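Local coordinates for NLP/P60 family protein (Bacillus cereus ATCC 10987, PDB 3H41) that probably cleaves the gamma-D-glutamyl-L-lysine bond of cell-wall murein peptides as a cysteine peptidase, releasing the dipeptide L-Ala-gamma-D-Glu, at residues 276-281 with 289-294. Numbering follows the deposited sequence.
Sequences DGNMIH and VEIIPL
Met279 pairs with Ile292 and His281 with Glu290 as hydrogen-bonded antiparallel pairs, each joined by two backbone N-H...O bonds, and beyond them Leu294 N reaches Gly277 O at 2.8 Å in an almost straight bond (174°). In the non-hydrogen-bonded pair Ile280-Ile291 the alpha carbons approach to 4.5 Å. On one face His281 and Glu290 run side by side. In both residues CG sits between the backbone N and the carbonyl carbon (chi1 63° in His281), which sets the two side chains off in the same direction, and the glutamate chain stays extended beyond it. His281 NE2 donates to Glu290 OE2 across 2.8 Å, meeting the anti side of the carboxylate slightly out of its plane; ring and carboxylate are turned 33° apart. Glu290 CG lies in plane at the ring's edge, 3.4 Å from His281 CD2. OE2 also takes a salt bridge from Arg287, so two donors grip it.

The hairpin forms the edge of the six-stranded antiparallel sheet of the NlpC/P60 domain, with strand 290-293 outermost and strand 267-275 on the other flank of 278-281. That neighbour carries His269, the inferred proton acceptor, whose NE2 is hydrogen-bonded to ND1 of His281, itself an inferred active-site residue. Glu290 is therefore probably a second-shell residue, and its bond to NE2 would help fix the rotation of the His281 ring.

The side chains of Ile292 and His281 cross at about a right angle, Ile292 CD1 lying 3.6 Å from His281 CE1. Alongside Ile292 lies selenomethionine Met279, whose CE touches Ile292 CD1 at 3.7 Å, while its SE meets Leu294 CD1. On the reverse face Ile280 and Ile291 touch through their CG1 atoms, 3.9 Å apart, and Phe219 of helix 218-225 packs against Ile280 and Val289.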
# COMPACT_ATOMS: atom_id res chain seq x y z
N ASP A 276 -6.61 20.74 14.41
CA ASP A 276 -7.52 20.85 15.55
C ASP A 276 -7.30 19.76 16.61
O ASP A 276 -8.24 19.33 17.25
CB ASP A 276 -8.96 20.82 15.08
CG ASP A 276 -9.31 22.00 14.16
OD1 ASP A 276 -8.73 23.11 14.32
OD2 ASP A 276 -10.16 21.81 13.26
N GLY A 277 -6.07 19.27 16.75
CA GLY A 277 -5.75 18.31 17.80
C GLY A 277 -6.04 16.85 17.45
O GLY A 277 -5.89 15.98 18.31
N ASN A 278 -6.47 16.59 16.21
CA ASN A 278 -6.85 15.22 15.79
C ASN A 278 -5.86 14.61 14.80
O ASN A 278 -5.05 15.32 14.19
CB ASN A 278 -8.24 15.20 15.19
CG ASN A 278 -9.30 15.55 16.20
OD1 ASN A 278 -9.23 15.13 17.36
ND2 ASN A 278 -10.27 16.38 15.79
N MSE A 279 -5.92 13.29 14.67
CA MSE A 279 -5.05 12.56 13.74
C MSE A 279 -5.84 11.43 13.11
O MSE A 279 -6.84 10.99 13.63
CB MSE A 279 -3.80 12.02 14.43
CG MSE A 279 -4.09 11.03 15.50
SE MSE A 279 -2.52 10.71 16.58
CE MSE A 279 -3.26 9.17 17.29
N ILE A 280 -5.38 10.99 11.94
CA ILE A 280 -5.98 9.90 11.25
C ILE A 280 -4.93 8.80 11.13
O ILE A 280 -3.76 9.11 10.96
CB ILE A 280 -6.55 10.34 9.86
CG1 ILE A 280 -7.43 9.25 9.27
CG2 ILE A 280 -5.43 10.81 8.91
CD1 ILE A 280 -8.34 9.73 8.05
N HIS A 281 -5.36 7.54 11.30
CA HIS A 281 -4.47 6.39 11.22
C HIS A 281 -5.19 5.09 10.99
O HIS A 281 -6.42 4.99 11.12
CB HIS A 281 -3.58 6.31 12.51
CG HIS A 281 -4.32 6.09 13.80
ND1 HIS A 281 -3.67 5.97 15.02
CD2 HIS A 281 -5.65 5.96 14.07
CE1 HIS A 281 -4.57 5.77 15.97
NE2 HIS A 281 -5.77 5.78 15.43
N VAL A 289 -9.43 2.08 10.11
CA VAL A 289 -9.03 3.46 9.83
C VAL A 289 -10.01 4.40 10.57
O VAL A 289 -11.24 4.31 10.42
CB VAL A 289 -8.98 3.79 8.33
CG1 VAL A 289 -8.70 5.28 8.15
CG2 VAL A 289 -7.89 2.93 7.64
N GLU A 290 -9.43 5.31 11.33
CA GLU A 290 -10.19 6.12 12.26
C GLU A 290 -9.52 7.45 12.54
O GLU A 290 -8.30 7.62 12.34
CB GLU A 290 -10.31 5.39 13.60
CG GLU A 290 -8.97 5.33 14.36
CD GLU A 290 -9.04 4.56 15.70
OE1 GLU A 290 -10.01 3.80 15.92
OE2 GLU A 290 -8.10 4.72 16.53
N ILE A 291 -10.31 8.38 13.08
CA ILE A 291 -9.81 9.67 13.51
C ILE A 291 -9.95 9.76 15.04
O ILE A 291 -11.03 9.55 15.58
CB ILE A 291 -10.62 10.82 12.83
CG1 ILE A 291 -10.22 10.97 11.35
CG2 ILE A 291 -10.46 12.12 13.57
CD1 ILE A 291 -11.16 11.81 10.52
N ILE A 292 -8.87 10.09 15.72
CA ILE A 292 -8.86 10.24 17.19
C ILE A 292 -8.02 11.44 17.63
O ILE A 292 -7.20 11.97 16.86
CB ILE A 292 -8.36 8.96 17.95
CG1 ILE A 292 -6.92 8.61 17.60
CG2 ILE A 292 -9.29 7.77 17.72
CD1 ILE A 292 -6.35 7.52 18.51
N PRO A 293 -8.19 11.88 18.88
CA PRO A 293 -7.37 12.99 19.31
C PRO A 293 -5.94 12.55 19.46
O PRO A 293 -5.70 11.38 19.83
CB PRO A 293 -7.92 13.35 20.71
CG PRO A 293 -9.32 12.78 20.74
CD PRO A 293 -9.33 11.60 19.79
N LEU A 294 -5.00 13.48 19.25
CA LEU A 294 -3.60 13.23 19.55
C LEU A 294 -3.42 12.97 21.05
O LEU A 294 -2.65 12.11 21.46
CB LEU A 294 -2.73 14.40 19.09
CG LEU A 294 -1.23 14.35 19.38
CD1 LEU A 294 -0.53 13.03 18.90
CD2 LEU A 294 -0.62 15.57 18.74